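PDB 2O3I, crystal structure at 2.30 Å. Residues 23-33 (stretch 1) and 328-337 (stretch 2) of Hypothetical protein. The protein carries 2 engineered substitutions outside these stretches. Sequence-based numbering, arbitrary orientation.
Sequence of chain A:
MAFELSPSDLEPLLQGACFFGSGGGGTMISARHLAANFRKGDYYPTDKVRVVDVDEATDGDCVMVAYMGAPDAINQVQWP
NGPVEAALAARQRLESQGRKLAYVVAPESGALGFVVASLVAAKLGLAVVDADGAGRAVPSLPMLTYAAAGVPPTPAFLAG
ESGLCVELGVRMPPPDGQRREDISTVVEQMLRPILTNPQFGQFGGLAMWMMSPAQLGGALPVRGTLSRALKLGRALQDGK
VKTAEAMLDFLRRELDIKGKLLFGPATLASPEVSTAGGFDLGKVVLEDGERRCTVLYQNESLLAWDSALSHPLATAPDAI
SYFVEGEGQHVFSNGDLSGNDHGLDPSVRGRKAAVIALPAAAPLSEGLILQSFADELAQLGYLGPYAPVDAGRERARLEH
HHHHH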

# COMPACT_ATOMS: atom_id res chain seq x y z
N GLY A 23 -16.12 -12.40 -20.12
CA GLY A 23 -16.29 -10.96 -20.16
C GLY A 23 -15.12 -10.13 -19.66
O GLY A 23 -15.00 -8.95 -20.01
N GLY A 24 -14.27 -10.72 -18.82
CA GLY A 24 -13.12 -9.99 -18.32
C GLY A 24 -11.82 -10.56 -18.86
O GLY A 24 -11.78 -11.06 -19.99
N GLY A 25 -10.75 -10.45 -18.08
CA GLY A 25 -9.47 -10.98 -18.52
C GLY A 25 -8.59 -10.07 -19.37
O GLY A 25 -7.60 -10.52 -19.95
N GLY A 26 -8.95 -8.79 -19.45
CA GLY A 26 -8.16 -7.86 -20.24
C GLY A 26 -8.68 -7.74 -21.66
O GLY A 26 -9.16 -8.71 -22.22
N THR A 27 -8.56 -6.55 -22.23
CA THR A 27 -9.04 -6.29 -23.59
C THR A 27 -8.12 -6.87 -24.65
O THR A 27 -6.90 -6.97 -24.45
CB THR A 27 -9.15 -4.79 -23.89
OG1 THR A 27 -7.83 -4.23 -23.94
CG2 THR A 27 -9.96 -4.08 -22.80
N MSE A 28 -8.71 -7.26 -25.77
CA MSE A 28 -7.94 -7.79 -26.88
C MSE A 28 -7.12 -6.64 -27.42
O MSE A 28 -6.04 -6.83 -27.98
CB MSE A 28 -8.88 -8.32 -27.96
CG MSE A 28 -9.61 -9.60 -27.58
SE MSE A 28 -11.04 -10.03 -28.80
CE MSE A 28 -10.02 -10.77 -30.26
N ILE A 29 -7.63 -5.43 -27.23
CA ILE A 29 -6.96 -4.23 -27.69
C ILE A 29 -5.55 -4.14 -27.11
O ILE A 29 -4.57 -4.00 -27.84
CB ILE A 29 -7.75 -2.98 -27.29
CG1 ILE A 29 -9.19 -3.12 -27.81
CG2 ILE A 29 -7.07 -1.73 -27.84
CD1 ILE A 29 -10.15 -2.03 -27.36
N SER A 30 -5.45 -4.24 -25.79
CA SER A 30 -4.15 -4.17 -25.13
C SER A 30 -3.35 -5.44 -25.40
O SER A 30 -2.13 -5.41 -25.42
CB SER A 30 -4.31 -3.95 -23.62
OG SER A 30 -4.77 -5.11 -22.96
N ALA A 31 -4.03 -6.56 -25.61
CA ALA A 31 -3.35 -7.81 -25.89
C ALA A 31 -2.70 -7.73 -27.27
O ALA A 31 -1.57 -8.19 -27.46
CB ALA A 31 -4.32 -8.98 -25.84
N ARG A 32 -3.41 -7.13 -28.22
CA ARG A 32 -2.91 -6.97 -29.59
C ARG A 32 -1.77 -5.96 -29.63
O ARG A 32 -0.82 -6.12 -30.39
CB ARG A 32 -4.04 -6.55 -30.53
CG ARG A 32 -4.92 -7.72 -31.00
CD ARG A 32 -6.20 -7.28 -31.70
NE ARG A 32 -6.99 -8.43 -32.16
CZ ARG A 32 -8.28 -8.36 -32.50
NH1 ARG A 32 -8.93 -7.21 -32.44
NH2 ARG A 32 -8.93 -9.46 -32.88
N HIS A 33 -1.87 -4.92 -28.81
CA HIS A 33 -0.83 -3.91 -28.75
C HIS A 33 0.49 -4.53 -28.35
O HIS A 33 1.55 -4.18 -28.88
CB HIS A 33 -1.21 -2.83 -27.73
CG HIS A 33 -2.19 -1.83 -28.24
ND1 HIS A 33 -2.90 -0.99 -27.41
CD2 HIS A 33 -2.57 -1.51 -29.51
CE1 HIS A 33 -3.68 -0.21 -28.14
NE2 HIS A 33 -3.49 -0.50 -29.41
N GLY A 328 -16.66 -11.13 -38.96
CA GLY A 328 -15.80 -10.28 -38.16
C GLY A 328 -15.65 -10.76 -36.73
O GLY A 328 -15.98 -11.90 -36.40
N GLN A 329 -15.15 -9.87 -35.87
CA GLN A 329 -14.93 -10.19 -34.46
C GLN A 329 -16.20 -10.77 -33.85
O GLN A 329 -17.24 -10.13 -33.82
CB GLN A 329 -14.51 -8.92 -33.70
CG GLN A 329 -13.99 -9.18 -32.30
CD GLN A 329 -12.86 -10.20 -32.27
OE1 GLN A 329 -11.86 -10.06 -32.97
NE2 GLN A 329 -13.02 -11.23 -31.45
N HIS A 330 -16.08 -12.00 -33.36
CA HIS A 330 -17.21 -12.71 -32.76
C HIS A 330 -17.20 -12.65 -31.24
O HIS A 330 -18.27 -12.68 -30.62
CB HIS A 330 -17.19 -14.18 -33.20
CG HIS A 330 -17.27 -14.37 -34.68
ND1 HIS A 330 -18.34 -13.93 -35.43
CD2 HIS A 330 -16.42 -14.95 -35.56
CE1 HIS A 330 -18.15 -14.23 -36.70
NE2 HIS A 330 -16.99 -14.85 -36.81
N VAL A 331 -16.01 -12.57 -30.65
CA VAL A 331 -15.86 -12.52 -29.19
C VAL A 331 -15.35 -11.18 -28.65
O VAL A 331 -14.44 -10.56 -29.21
CB VAL A 331 -14.94 -13.67 -28.69
CG1 VAL A 331 -15.49 -15.00 -29.16
CG2 VAL A 331 -13.50 -13.47 -29.19
N PHE A 332 -15.94 -10.75 -27.54
CA PHE A 332 -15.59 -9.48 -26.92
C PHE A 332 -15.61 -9.56 -25.40
O PHE A 332 -16.43 -10.27 -24.81
CB PHE A 332 -16.60 -8.40 -27.32
CG PHE A 332 -16.60 -8.05 -28.77
CD1 PHE A 332 -15.92 -6.91 -29.22
CD2 PHE A 332 -17.32 -8.81 -29.69
CE1 PHE A 332 -15.96 -6.54 -30.56
CE2 PHE A 332 -17.36 -8.45 -31.03
CZ PHE A 332 -16.68 -7.31 -31.47
N SER A 333 -14.71 -8.81 -24.77
CA SER A 333 -14.70 -8.72 -23.32
C SER A 333 -15.57 -7.48 -23.11
O SER A 333 -15.79 -6.72 -24.06
CB SER A 333 -13.29 -8.44 -22.79
OG SER A 333 -12.90 -7.11 -23.08
N ASN A 334 -16.07 -7.27 -21.91
CA ASN A 334 -16.90 -6.10 -21.65
C ASN A 334 -16.16 -4.83 -22.07
O ASN A 334 -16.77 -3.90 -22.61
CB ASN A 334 -17.28 -6.05 -20.17
CG ASN A 334 -18.24 -7.15 -19.80
OD1 ASN A 334 -18.04 -7.87 -18.81
ND2 ASN A 334 -19.30 -7.30 -20.59
N GLY A 335 -14.86 -4.78 -21.82
CA GLY A 335 -14.10 -3.62 -22.21
C GLY A 335 -14.08 -3.47 -23.73
O GLY A 335 -14.19 -2.36 -24.26
N ASP A 336 -13.96 -4.60 -24.44
CA ASP A 336 -13.93 -4.57 -25.89
C ASP A 336 -15.24 -4.12 -26.54
O ASP A 336 -15.23 -3.58 -27.64
CB ASP A 336 -13.53 -5.95 -26.44
CG ASP A 336 -12.06 -6.27 -26.19
OD1 ASP A 336 -11.79 -7.26 -25.48
OD2 ASP A 336 -11.19 -5.54 -26.71
N LEU A 337 -16.36 -4.35 -25.86
CA LEU A 337 -17.66 -3.95 -26.41
C LEU A 337 -17.83 -2.44 -26.46
O LEU A 337 -18.52 -1.93 -27.34
CB LEU A 337 -18.82 -4.56 -25.61
CG LEU A 337 -19.20 -6.02 -25.87
CD1 LEU A 337 -20.43 -6.35 -25.04
CD2 LEU A 337 -19.48 -6.24 -27.35
O HOH W 1 -13.81 -6.29 -19.45

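Two helix beginnings meet here, and Asp 336 ties them together. Its CA-to-CB bond runs sideways to stretch 1, but chi1 in the m well (-71°) brings the carboxylate nearer, to the start of the helix at 28-33, where backbone amides are still free. Met 28 N donates to Asp 336 OD1 at 3.1 Å, with a weak second bond to Asp 336 OD2 at 3.2 Å. A short acidic side chain suits this place, since it can accept from several donors at once: Ser 333 OG also donates to Asp 336 OD1, at 2.6 Å. Ser 333, with chi1 in the p well (71°), returns the favor by capping its own helix, its OG accepting from Asp 336 N at 3.0 Å. The hydroxyl thus both gives and receives, and it fixes the carboxylate that reaches across.

At one end of the contact, beside Gly 23, the backbone does the work. Gly 23 O accepts from Asn 334 N at 2.8 Å and also from a water that in turn accepts from Gly 335 N, so the carbonyl serves two successive amides, one of them indirectly. At the phi/psi of Gly 23, 88/-23, a CB would be jammed against the carbonyl O of the residue before, which by itself calls for glycine. Gly 335 has ordinary helical angles, and its reason is the neighbor: an ideal CB would point toward stretch 1 and lie 3.0 Å from Thr 27 CG2, a clash.

Selenomethionine Met 28 is buried, its long chain (m, t, p) carrying SE to 4.2 Å from Val 331 CG2, an apolar contact. Its CE lies 3.3 Å from Gln 329 NE2. Gln 329, folded by chi2 in the p well (54°), donates from NE2 to Val 331 O at 2.7 Å, leaving OE1 to accept from Arg 32 NH2 at 3.0 Å. Arg 32, extended through chi2 and chi3 (both t), meets that oxygen at the edge of its guanidinium.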